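Local coordinates for protein SusD homolog (PDB 3SGH) that probably binds glycans at the cell surface for uptake, as a SusD-like outer-membrane lipoprotein of a gut bacterium, at residues 284-289 / 383-388; 248-253 / 297-302; 274-279 / 377-382. All coordinates share one frame; numbering follows the deposited sequence.

Contact 1: 284-289 / 383-388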
ATOM      1  N   GLY A 284      13.437  13.339  -7.798  1.00 14.79           N
ATOM      2  CA  GLY A 284      12.317  12.517  -8.281  1.00 15.01           C
ATOM      3  C   GLY A 284      11.643  13.089  -9.515  1.00 15.14           C
ATOM      4  O   GLY A 284      11.948  14.215  -9.937  1.00 15.90           O
ATOM      5  N   VAL A 285      10.722  12.305 -10.060  1.00 13.97           N
ATOM      6  CA  VAL A 285       9.910  12.661 -11.227  1.00 13.88           C
ATOM      7  C   VAL A 285       8.534  13.090 -10.796  1.00 13.49           C
ATOM      8  O   VAL A 285       7.884  12.402 -10.012  1.00 13.33           O
ATOM      9  CB  VAL A 285       9.829  11.478 -12.241  1.00 13.94           C
ATOM     10  CG1 VAL A 285       8.981  11.909 -13.505  1.00 14.33           C
ATOM     11  CG2 VAL A 285      11.220  11.009 -12.602  1.00 13.14           C
ATOM     12  N   ARG A 286       8.059  14.237 -11.308  1.00 14.06           N
ATOM     13  CA  ARG A 286       6.710  14.673 -11.009  1.00 14.58           C
ATOM     14  C   ARG A 286       5.711  13.731 -11.718  1.00 14.73           C
ATOM     15  O   ARG A 286       5.729  13.612 -12.949  1.00 15.36           O
ATOM     16  CB  ARG A 286       6.513  16.121 -11.450  1.00 14.85           C
ATOM     17  CG  ARG A 286       5.139  16.693 -11.132  1.00 12.97           C
ATOM     18  CD  ARG A 286       4.981  17.050  -9.623  1.00 14.98           C
ATOM     19  NE  ARG A 286       3.617  17.496  -9.383  1.00 15.05           N
ATOM     20  CZ  ARG A 286       3.120  18.700  -9.642  1.00 15.33           C
ATOM     21  NH1 ARG A 286       3.888  19.679 -10.028  1.00 16.69           N
ATOM     22  NH2 ARG A 286       1.815  18.927  -9.461  1.00 16.29           N
ATOM     23  N   SER A 287       4.822  13.128 -10.935  1.00 13.88           N
ATOM     24  CA  SER A 287       3.793  12.241 -11.455  1.00 13.92           C
ATOM     25  C   SER A 287       2.719  13.164 -11.996  1.00 15.01           C
ATOM     26  O   SER A 287       2.382  14.168 -11.345  1.00 15.52           O
ATOM     27  CB  SER A 287       3.247  11.352 -10.347  1.00 13.14           C
ATOM     28  OG  SER A 287       2.291  10.465 -10.867  1.00 14.32           O
ATOM     29  N   GLY A 288       2.246  12.913 -13.207  1.00 14.76           N
ATOM     30  CA  GLY A 288       1.279  13.810 -13.792  1.00 15.64           C
ATOM     31  C   GLY A 288       1.961  15.126 -14.216  1.00 15.62           C
ATOM     32  O   GLY A 288       1.481  16.221 -13.911  1.00 15.82           O
ATOM     33  N   SER A 289       3.080  15.001 -14.914  1.00 15.26           N
ATOM     34  CA  SER A 289       3.922  16.154 -15.267  1.00 15.35           C
ATOM     35  C   SER A 289       3.257  17.108 -16.254  1.00 16.52           C
ATOM     36  O   SER A 289       2.293  16.750 -16.943  1.00 16.04           O
ATOM     37  CB  SER A 289       5.252  15.605 -15.817  1.00 16.04           C
ATOM     38  OG  SER A 289       5.017  14.567 -16.750  1.00 15.09           O
ATOM     39  N   THR A 383      10.195  23.510 -15.689  1.00 19.01           N
ATOM     40  CA  THR A 383       9.811  24.222 -14.460  1.00 18.89           C
ATOM     41  C   THR A 383       8.310  24.241 -14.179  1.00 17.80           C
ATOM     42  O   THR A 383       7.927  24.560 -13.070  1.00 18.23           O
ATOM     43  CB  THR A 383      10.364  25.654 -14.358  1.00 19.97           C
ATOM     44  OG1 THR A 383       9.679  26.494 -15.300  1.00 21.72           O
ATOM     45  CG2 THR A 383      11.875  25.663 -14.567  1.00 21.38           C
ATOM     46  N   GLY A 384       7.483  23.867 -15.147  1.00 16.54           N
ATOM     47  CA  GLY A 384       6.058  23.653 -14.922  1.00 17.57           C
ATOM     48  C   GLY A 384       5.767  22.442 -14.036  1.00 17.53           C
ATOM     49  O   GLY A 384       4.632  22.273 -13.566  1.00 17.42           O
ATOM     50  N   ASN A 385       6.807  21.639 -13.764  1.00 16.36           N
ATOM     51  CA  ASN A 385       6.726  20.550 -12.818  1.00 16.28           C
ATOM     52  C   ASN A 385       7.043  20.958 -11.391  1.00 16.83           C
ATOM     53  O   ASN A 385       6.822  20.169 -10.471  1.00 15.73           O
ATOM     54  CB  ASN A 385       7.659  19.400 -13.249  1.00 15.82           C
ATOM     55  CG  ASN A 385       7.203  18.768 -14.521  1.00 17.30           C
ATOM     56  OD1 ASN A 385       5.995  18.606 -14.725  1.00 17.41           O
ATOM     57  ND2 ASN A 385       8.121  18.374 -15.352  1.00 17.72           N
ATOM     58  N   ASN A 386       7.551  22.181 -11.194  1.00 16.94           N
ATOM     59  CA  ASN A 386       7.948  22.601  -9.864  1.00 18.18           C
ATOM     60  C   ASN A 386       6.733  22.628  -8.920  1.00 17.68           C
ATOM     61  O   ASN A 386       5.628  22.914  -9.328  1.00 18.83           O
ATOM     62  CB  ASN A 386       8.604  23.987  -9.885  1.00 17.42           C
ATOM     63  CG  ASN A 386       9.951  24.032 -10.596  1.00 18.65           C
ATOM     64  OD1 ASN A 386      10.472  23.038 -11.121  1.00 17.56           O
ATOM     65  ND2 ASN A 386      10.547  25.217 -10.569  1.00 19.51           N
ATOM     66  N   TYR A 387       6.948  22.332  -7.641  1.00 17.84           N
ATOM     67  CA  TYR A 387       5.845  22.224  -6.703  1.00 16.68           C
ATOM     68  C   TYR A 387       6.230  22.688  -5.301  1.00 16.43           C
ATOM     69  O   TYR A 387       7.268  22.304  -4.772  1.00 16.95           O
ATOM     70  CB  TYR A 387       5.261  20.797  -6.714  1.00 16.48           C
ATOM     71  CG  TYR A 387       3.882  20.676  -6.065  1.00 16.70           C
ATOM     72  CD1 TYR A 387       2.715  20.996  -6.753  1.00 21.13           C
ATOM     73  CD2 TYR A 387       3.764  20.240  -4.753  1.00 19.39           C
ATOM     74  CE1 TYR A 387       1.466  20.903  -6.126  1.00 22.36           C
ATOM     75  CE2 TYR A 387       2.535  20.130  -4.143  1.00 20.29           C
ATOM     76  CZ  TYR A 387       1.402  20.462  -4.823  1.00 20.03           C
ATOM     77  OH  TYR A 387       0.215  20.340  -4.160  1.00 25.20           O
ATOM     78  N   THR A 388       5.388  23.536  -4.726  1.00 17.32           N
ATOM     79  CA  THR A 388       5.548  23.993  -3.344  1.00 16.16           C
ATOM     80  C   THR A 388       4.924  22.981  -2.390  1.00 16.64           C
ATOM     81  O   THR A 388       3.722  22.676  -2.464  1.00 16.51           O
ATOM     82  CB  THR A 388       4.920  25.390  -3.131  1.00 17.25           C
ATOM     83  OG1 THR A 388       5.432  26.343  -4.091  1.00 18.66           O
ATOM     84  CG2 THR A 388       5.187  25.849  -1.699  1.00 16.98           C
TER

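Contact 2: 248-253 / 297-302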
ATOM      1  N   GLU A 248      10.284   2.348 -17.027  1.00 15.65           N
ATOM      2  CA  GLU A 248       8.940   2.872 -16.874  1.00 15.09           C
ATOM      3  C   GLU A 248       8.570   3.256 -15.442  1.00 15.34           C
ATOM      4  O   GLU A 248       7.435   3.632 -15.208  1.00 14.71           O
ATOM      5  CB  GLU A 248       7.904   1.930 -17.513  1.00 15.13           C
ATOM      6  CG  GLU A 248       8.046   1.860 -19.055  1.00 16.10           C
ATOM      7  CD  GLU A 248       6.983   1.044 -19.761  1.00 17.29           C
ATOM      8  OE1 GLU A 248       5.985   0.626 -19.125  1.00 16.24           O
ATOM      9  OE2 GLU A 248       7.163   0.858 -20.988  1.00 17.77           O
ATOM     10  N   VAL A 249       9.532   3.188 -14.508  1.00 13.73           N
ATOM     11  CA  VAL A 249       9.326   3.661 -13.148  1.00 12.70           C
ATOM     12  C   VAL A 249      10.568   4.313 -12.597  1.00 13.98           C
ATOM     13  O   VAL A 249      11.677   3.854 -12.847  1.00 13.43           O
ATOM     14  CB  VAL A 249       8.771   2.516 -12.220  1.00 11.81           C
ATOM     15  CG1 VAL A 249       9.881   1.458 -11.950  1.00 12.09           C
ATOM     16  CG2 VAL A 249       8.148   3.095 -10.934  1.00 12.03           C
ATOM     17  N   ARG A 250      10.356   5.447 -11.896  1.00 14.16           N
ATOM     18  CA  ARG A 250      11.418   6.167 -11.225  1.00 13.57           C
ATOM     19  C   ARG A 250      10.919   6.626  -9.850  1.00 12.75           C
ATOM     20  O   ARG A 250       9.762   6.461  -9.517  1.00 12.44           O
ATOM     21  CB  ARG A 250      11.904   7.358 -12.068  1.00 13.41           C
ATOM     22  CG  ARG A 250      12.716   7.009 -13.321  1.00 11.20           C
ATOM     23  CD  ARG A 250      14.068   6.470 -12.988  1.00 13.96           C
ATOM     24  NE  ARG A 250      14.897   6.064 -14.105  1.00 13.18           N
ATOM     25  CZ  ARG A 250      14.980   4.834 -14.637  1.00 13.25           C
ATOM     26  NH1 ARG A 250      14.192   3.854 -14.231  1.00 16.89           N
ATOM     27  NH2 ARG A 250      15.827   4.595 -15.622  1.00 16.76           N
ATOM     28  N   ALA A 251      11.797   7.196  -9.045  1.00 13.00           N
ATOM     29  CA  ALA A 251      11.415   7.771  -7.770  1.00 14.26           C
ATOM     30  C   ALA A 251      10.455   8.964  -8.024  1.00 13.60           C
ATOM     31  O   ALA A 251      10.603   9.719  -8.972  1.00 14.28           O
ATOM     32  CB  ALA A 251      12.663   8.217  -7.006  1.00 12.36           C
ATOM     33  N   ASN A 252       9.502   9.130  -7.145  1.00 13.81           N
ATOM     34  CA  ASN A 252       8.490  10.188  -7.229  1.00 14.42           C
ATOM     35  C   ASN A 252       9.012  11.453  -6.545  1.00 14.64           C
ATOM     36  O   ASN A 252       9.624  11.420  -5.466  1.00 14.66           O
ATOM     37  CB  ASN A 252       7.193   9.684  -6.575  1.00 13.99           C
ATOM     38  CG  ASN A 252       6.006  10.597  -6.765  1.00 13.91           C
ATOM     39  OD1 ASN A 252       6.061  11.801  -6.479  1.00 14.35           O
ATOM     40  ND2 ASN A 252       4.887  10.016  -7.167  1.00 12.89           N
ATOM     41  N   ALA A 253       8.807  12.585  -7.235  1.00 13.38           N
ATOM     42  CA  ALA A 253       9.147  13.904  -6.751  1.00 13.35           C
ATOM     43  C   ALA A 253       8.735  14.149  -5.309  1.00 13.99           C
ATOM     44  O   ALA A 253       9.422  14.828  -4.550  1.00 14.24           O
ATOM     45  CB  ALA A 253       8.390  14.928  -7.639  1.00 12.68           C
ATOM     46  N   VAL A 297      13.281  10.651 -21.333  1.00 17.62           N
ATOM     47  CA  VAL A 297      13.451  11.971 -20.692  1.00 17.94           C
ATOM     48  C   VAL A 297      13.859  11.828 -19.214  1.00 16.93           C
ATOM     49  O   VAL A 297      14.713  12.572 -18.735  1.00 16.22           O
ATOM     50  CB  VAL A 297      12.149  12.814 -20.857  1.00 17.37           C
ATOM     51  CG1 VAL A 297      12.129  14.031 -19.970  1.00 19.03           C
ATOM     52  CG2 VAL A 297      11.992  13.193 -22.372  1.00 18.99           C
ATOM     53  N   TYR A 298      13.259  10.838 -18.541  1.00 16.69           N
ATOM     54  CA  TYR A 298      13.431  10.631 -17.121  1.00 16.24           C
ATOM     55  C   TYR A 298      14.398   9.498 -16.776  1.00 16.38           C
ATOM     56  O   TYR A 298      14.557   9.113 -15.617  1.00 16.62           O
ATOM     57  CB  TYR A 298      12.064  10.451 -16.477  1.00 15.82           C
ATOM     58  CG  TYR A 298      11.257  11.756 -16.445  1.00 14.27           C
ATOM     59  CD1 TYR A 298      11.748  12.890 -15.761  1.00 14.11           C
ATOM     60  CD2 TYR A 298      10.036  11.857 -17.074  1.00 16.38           C
ATOM     61  CE1 TYR A 298      11.011  14.088 -15.727  1.00 16.49           C
ATOM     62  CE2 TYR A 298       9.285  13.068 -17.044  1.00 14.23           C
ATOM     63  CZ  TYR A 298       9.792  14.170 -16.351  1.00 13.76           C
ATOM     64  OH  TYR A 298       9.021  15.345 -16.281  1.00 17.63           O
ATOM     65  N   ALA A 299      15.101   8.988 -17.776  1.00 16.94           N
ATOM     66  CA  ALA A 299      15.941   7.810 -17.584  1.00 16.88           C
ATOM     67  C   ALA A 299      16.999   8.005 -16.491  1.00 15.85           C
ATOM     68  O   ALA A 299      17.321   7.066 -15.771  1.00 16.84           O
ATOM     69  CB  ALA A 299      16.606   7.368 -18.947  1.00 17.65           C
ATOM     70  N   ASN A 300      17.552   9.208 -16.375  1.00 16.19           N
ATOM     71  CA  ASN A 300      18.635   9.483 -15.430  1.00 16.32           C
ATOM     72  C   ASN A 300      18.247  10.262 -14.161  1.00 16.20           C
ATOM     73  O   ASN A 300      19.126  10.733 -13.439  1.00 16.61           O
ATOM     74  CB  ASN A 300      19.776  10.190 -16.170  1.00 16.43           C
ATOM     75  CG  ASN A 300      20.235   9.416 -17.372  1.00 20.25           C
ATOM     76  OD1 ASN A 300      20.414   8.212 -17.291  1.00 19.86           O
ATOM     77  ND2 ASN A 300      20.408  10.093 -18.497  1.00 24.00           N
ATOM     78  N   TYR A 301      16.948  10.366 -13.888  1.00 15.47           N
ATOM     79  CA  TYR A 301      16.482  10.823 -12.619  1.00 15.60           C
ATOM     80  C   TYR A 301      16.674   9.709 -11.568  1.00 15.21           C
ATOM     81  O   TYR A 301      17.014   8.583 -11.924  1.00 14.96           O
ATOM     82  CB  TYR A 301      15.008  11.277 -12.714  1.00 14.42           C
ATOM     83  CG  TYR A 301      14.796  12.638 -13.386  1.00 15.71           C
ATOM     84  CD1 TYR A 301      15.310  12.906 -14.678  1.00 15.25           C
ATOM     85  CD2 TYR A 301      14.001  13.643 -12.770  1.00 15.69           C
ATOM     86  CE1 TYR A 301      15.107  14.129 -15.312  1.00 18.85           C
ATOM     87  CE2 TYR A 301      13.773  14.849 -13.421  1.00 13.99           C
ATOM     88  CZ  TYR A 301      14.337  15.086 -14.681  1.00 16.01           C
ATOM     89  OH  TYR A 301      14.136  16.262 -15.329  1.00 15.38           O
ATOM     90  N   SER A 302      16.459  10.018 -10.291  1.00 14.36           N
ATOM     91  CA  SER A 302      16.619   9.016  -9.242  1.00 14.29           C
ATOM     92  C   SER A 302      15.767   7.760  -9.462  1.00 14.64           C
ATOM     93  O   SER A 302      14.548   7.853  -9.718  1.00 14.13           O
ATOM     94  CB  SER A 302      16.300   9.591  -7.884  1.00 13.69           C
ATOM     95  OG  SER A 302      17.295  10.519  -7.506  1.00 15.07           O
TER

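Contact 3: 274-279 / 377-382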
ATOM      1  N   GLN A 274      20.502  11.191  -9.014  1.00 16.96           N
ATOM      2  CA  GLN A 274      20.307  11.492 -10.433  1.00 16.20           C
ATOM      3  C   GLN A 274      21.645  11.611 -11.114  1.00 16.79           C
ATOM      4  O   GLN A 274      22.618  12.046 -10.505  1.00 16.76           O
ATOM      5  CB  GLN A 274      19.466  12.748 -10.634  1.00 16.56           C
ATOM      6  CG  GLN A 274      20.094  14.043 -10.179  1.00 17.27           C
ATOM      7  CD  GLN A 274      21.023  14.673 -11.206  1.00 17.64           C
ATOM      8  OE1 GLN A 274      20.923  14.421 -12.437  1.00 16.45           O
ATOM      9  NE2 GLN A 274      21.898  15.555 -10.716  1.00 18.59           N
ATOM     10  N   THR A 275      21.705  11.189 -12.377  1.00 17.82           N
ATOM     11  CA  THR A 275      22.948  11.261 -13.140  1.00 18.61           C
ATOM     12  C   THR A 275      22.765  12.058 -14.449  1.00 18.94           C
ATOM     13  O   THR A 275      23.637  12.024 -15.346  1.00 20.63           O
ATOM     14  CB  THR A 275      23.475   9.862 -13.475  1.00 19.00           C
ATOM     15  OG1 THR A 275      22.475   9.171 -14.253  1.00 18.17           O
ATOM     16  CG2 THR A 275      23.835   9.092 -12.171  1.00 18.97           C
ATOM     17  N   GLN A 276      21.649  12.763 -14.555  1.00 17.75           N
ATOM     18  CA  GLN A 276      21.381  13.596 -15.742  1.00 17.53           C
ATOM     19  C   GLN A 276      22.378  14.748 -15.836  1.00 18.71           C
ATOM     20  O   GLN A 276      22.824  15.099 -16.945  1.00 18.52           O
ATOM     21  CB  GLN A 276      19.951  14.139 -15.689  1.00 16.83           C
ATOM     22  CG  GLN A 276      19.553  14.961 -16.914  1.00 19.93           C
ATOM     23  CD  GLN A 276      19.658  14.171 -18.232  1.00 21.04           C
ATOM     24  OE1 GLN A 276      19.351  12.959 -18.297  1.00 21.18           O
ATOM     25  NE2 GLN A 276      20.086  14.864 -19.302  1.00 23.06           N
ATOM     26  N   THR A 277      22.698  15.343 -14.689  1.00 18.11           N
ATOM     27  CA  THR A 277      23.648  16.435 -14.609  1.00 18.13           C
ATOM     28  C   THR A 277      24.763  16.089 -13.646  1.00 19.77           C
ATOM     29  O   THR A 277      24.672  15.080 -12.946  1.00 21.16           O
ATOM     30  CB  THR A 277      22.967  17.744 -14.106  1.00 18.71           C
ATOM     31  OG1 THR A 277      22.801  17.697 -12.680  1.00 18.89           O
ATOM     32  CG2 THR A 277      21.620  17.964 -14.766  1.00 17.37           C
ATOM     33  N   ALA A 278      25.767  16.963 -13.557  1.00 20.41           N
ATOM     34  CA  ALA A 278      26.916  16.776 -12.665  1.00 20.73           C
ATOM     35  C   ALA A 278      26.621  17.060 -11.192  1.00 21.01           C
ATOM     36  O   ALA A 278      27.503  16.838 -10.341  1.00 21.87           O
ATOM     37  CB  ALA A 278      28.135  17.642 -13.143  1.00 21.23           C
ATOM     38  N   ALA A 279      25.428  17.572 -10.866  1.00 20.88           N
ATOM     39  CA  ALA A 279      25.121  18.019  -9.477  1.00 21.37           C
ATOM     40  C   ALA A 279      25.004  16.891  -8.483  1.00 21.29           C
ATOM     41  O   ALA A 279      25.184  17.095  -7.293  1.00 22.68           O
ATOM     42  CB  ALA A 279      23.848  18.867  -9.436  1.00 20.00           C
ATOM     43  N   ASN A 377      14.886  20.899 -12.639  1.00 17.91           N
ATOM     44  CA  ASN A 377      15.854  21.658 -13.403  1.00 20.37           C
ATOM     45  C   ASN A 377      16.777  20.769 -14.222  1.00 19.86           C
ATOM     46  O   ASN A 377      17.636  21.280 -14.931  1.00 19.46           O
ATOM     47  CB  ASN A 377      16.743  22.471 -12.440  1.00 21.35           C
ATOM     48  CG  ASN A 377      15.996  23.580 -11.792  1.00 26.54           C
ATOM     49  OD1 ASN A 377      15.065  24.178 -12.395  1.00 27.69           O
ATOM     50  ND2 ASN A 377      16.318  23.830 -10.531  1.00 25.57           N
ATOM     51  N   LEU A 378      16.624  19.452 -14.125  1.00 19.81           N
ATOM     52  CA  LEU A 378      17.597  18.549 -14.756  1.00 19.16           C
ATOM     53  C   LEU A 378      17.501  18.594 -16.276  1.00 20.90           C
ATOM     54  O   LEU A 378      18.528  18.487 -16.976  1.00 21.01           O
ATOM     55  CB  LEU A 378      17.407  17.105 -14.239  1.00 19.16           C
ATOM     56  CG  LEU A 378      17.558  16.876 -12.733  1.00 17.34           C
ATOM     57  CD1 LEU A 378      17.486  15.366 -12.485  1.00 19.28           C
ATOM     58  CD2 LEU A 378      18.858  17.500 -12.177  1.00 16.61           C
ATOM     59  N   ILE A 379      16.277  18.714 -16.771  1.00 20.92           N
ATOM     60  CA  ILE A 379      15.980  18.808 -18.205  1.00 21.50           C
ATOM     61  C   ILE A 379      15.384  20.208 -18.408  1.00 21.83           C
ATOM     62  O   ILE A 379      14.563  20.661 -17.620  1.00 21.04           O
ATOM     63  CB  ILE A 379      14.953  17.732 -18.650  1.00 21.33           C
ATOM     64  CG1 ILE A 379      15.478  16.291 -18.461  1.00 23.07           C
ATOM     65  CG2 ILE A 379      14.502  17.950 -20.113  1.00 21.13           C
ATOM     66  CD1 ILE A 379      16.459  15.815 -19.516  1.00 26.64           C
ATOM     67  N   ALA A 380      15.785  20.879 -19.487  1.00 22.55           N
ATOM     68  CA  ALA A 380      15.322  22.222 -19.771  1.00 22.10           C
ATOM     69  C   ALA A 380      13.821  22.241 -20.064  1.00 20.36           C
ATOM     70  O   ALA A 380      13.243  21.305 -20.626  1.00 19.44           O
ATOM     71  CB  ALA A 380      16.113  22.841 -20.964  1.00 22.68           C
ATOM     72  N   GLY A 381      13.195  23.333 -19.684  1.00 20.20           N
ATOM     73  CA  GLY A 381      11.779  23.524 -19.995  1.00 20.58           C
ATOM     74  C   GLY A 381      10.845  22.707 -19.104  1.00 19.99           C
ATOM     75  O   GLY A 381       9.709  22.460 -19.482  1.00 21.49           O
ATOM     76  N   HIS A 382      11.308  22.303 -17.914  1.00 19.47           N
ATOM     77  CA  HIS A 382      10.500  21.460 -17.020  1.00 18.87           C
ATOM     78  C   HIS A 382       9.996  22.186 -15.773  1.00 18.08           C
ATOM     79  O   HIS A 382       9.476  21.526 -14.847  1.00 18.19           O
ATOM     80  CB  HIS A 382      11.281  20.219 -16.559  1.00 18.15           C
ATOM     81  CG  HIS A 382      11.208  19.051 -17.498  1.00 19.89           C
ATOM     82  ND1 HIS A 382      11.191  17.746 -17.046  1.00 19.41           N
ATOM     83  CD2 HIS A 382      11.201  18.978 -18.855  1.00 19.77           C
ATOM     84  CE1 HIS A 382      11.138  16.925 -18.086  1.00 21.25           C
ATOM     85  NE2 HIS A 382      11.098  17.647 -19.195  1.00 19.20           N
TER
HETATM   86  O   HOH W   1      20.092  17.933 -18.932  1.00 28.84           O

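Contact 1: 284-289 / 383-388
Arg-286 reaches from 284-289 across to the short 3-10 turn 383-385 and the residues that follow it, joining two loops of the SusD-like fold, whose regular structure is nearly all helix. Its CG stands anti to the backbone N (chi1 -178°) and the chain bends at chi2. The guanidinium serves two partners in different ways. At its edge, Arg-286 NH1 donates to Asn-385 O (3.0 Å, N-H...O 153°); the acceptor lies in the guanidinium plane, while the nitrogen sits well above the plane of that carbonyl. Over one face comes Tyr-387, with its CD1 3.5 Å from Arg-286 NH2 and displaced toward the rim. The two side chains cross at about a right angle and their planes stand 56° apart, which makes the meeting inclined rather than flat. NH2 also binds the carbonyl O of Pro-439, so a third loop holds the group as well.

Nearer the backbone, Arg-286 CB rests against Asn-385 CB at 3.9 Å, the asparagine amide being turned steeply from the guanidinium. That amide is held by neighbours: ND2 binds Glu-291 and Asp-376, and OD1 accepts from Ala-290 N. Asn-385 OD1 also lies against Ser-289, 3.3 Å from both its CA and its CB.

Contact 2: 248-253 / 297-302
Arg-250 grips the backbone of Ala-299, in the type I beta turn from Tyr-298 to Tyr-301, with two nitrogens, NE and NH2, both aimed at a single carbonyl oxygen. The bond from Arg-250 NH2 to Ala-299 O is 2.9 Å long and follows a lone pair in the carbonyl plane; the one from Arg-250 NE to the same oxygen, 3.1 Å, comes from above that plane. Ala-299 O itself lies close to the guanidinium plane, so the arginine meets it side-on. Arg-250 CG is anti to the carbonyl carbon (chi1 -72°), and with a further bend at chi2 the aliphatic part runs past Ser-302, whose O is 3.6 Å from Arg-250 CB. Beside it the backbone joins in, Ala-251 N donating to Ser-302 O at 2.9 Å. Ala-251 CB touches Ser-302 CB at 4.0 Å.

The next shell holds these groups in position. Arg-250 NH1 folds back to Val-249 O (2.9 Å) and also reaches Ser-244 O of helix 239-245, which fixes the guanidinium on its remaining nitrogen. An alanine in place of Arg-250 would probably leave Ala-299 O, Val-249 O and Ser-244 O without their guanidinium donors, with the backbone bond from Ala-251 N to Ser-302 O still in place. Within the turn the tyrosines pack on each other: CD1 of Tyr-298 lies over the centre of the Tyr-301 ring, 3.4 Å above its plane, and their hydroxyls bind Glu-291 and Asp-376 respectively. Ser-302 OG is tied to Thr-272 O and Val-283 N.

On the strand side, 249-251 pairs antiparallel with 50-52, and Asn-252 just beyond it is the N-cap of helix 253-261, its OD1 accepting from Cys-254 N. The whole is a beta turn docked through an arginine onto a short two-stranded sheet within the SusD-like fold.

Contact 3: 274-279 / 377-382
Gln-276 and Leu-378 mark the nearest approach of two irregular backbones, their CA atoms 6.3 Å apart, with a type II beta turn from Ile-379 to His-382 following on the second. Leu-378 is the side chain that carries the contact. Its CG stands anti to the carbonyl carbon (chi1 -59°), beside the backbone N. The two methyls lie on the amide of Gln-274: Leu-378 CD1 is 3.6 Å from Gln-274 OE1, and Leu-378 CD2 is 3.7 Å from Gln-274 CD. Thr-277 meets the same leucine at about a right angle, its CG2 coming to 3.8 Å from Leu-378 CD2.

The surface that receives the leucine is built by polar bonds inside 274-279. Gln-274 curls back so that its OE1, through a lone pair in the amide plane, accepts from Thr-277 N at 3.0 Å. Its NE2 donates to Thr-277 OG1 and to Gly-280 O, which keeps the amide from turning over. Thr-277 OG1 in turn accepts from Ala-279 N, closing an ST turn. The amide held by these bonds is what CD1 and CD2 rest on.

Gln-276 packs on both residues opposite, its CG against CB and O of Leu-378. Gln-276 CD lies 3.8 Å from Ile-379 CD1, those side chains crossing at about a right angle. A water bridges the loops, accepting from Gln-276 NE2 (3.1 Å) and donating to Leu-378 O (2.6 Å), while Gln-276 OE1 accepts from Asn-300 ND2. Within 377-382, Ile-379 CB lies over the centre of the His-382 ring, and Leu-378 and Ile-379 both touch Tyr-301.

The contact lies at the surface, joining the long connection between helix 267-270 and strand 314-317 to the one between helix 360-364 and helix 403-417.

In the fold
The three contacts cluster on one side of the chain, their centres about 11 to 13 Å apart, and show how long loops can knit together a protein whose regular structure is nearly all helix. Along the chain the segments run 248-253, 274-279, 284-289, 297-302, 377-382 and 383-388, so every pair of contacts interleaves. The connection from helix 267-270 to strand 314-317 enters all three; contacts 1 and 3 also share the loop between helices 360-364 and 403-417. Val-285 pairs by backbone with Ala-251 and Ala-253, joining contact 1 to contact 2, and Asn-300 meets Thr-275 and Gln-276, joining contact 2 to contact 3. Contact 2 is buried, contact 1 partly buried and contact 3 at the surface.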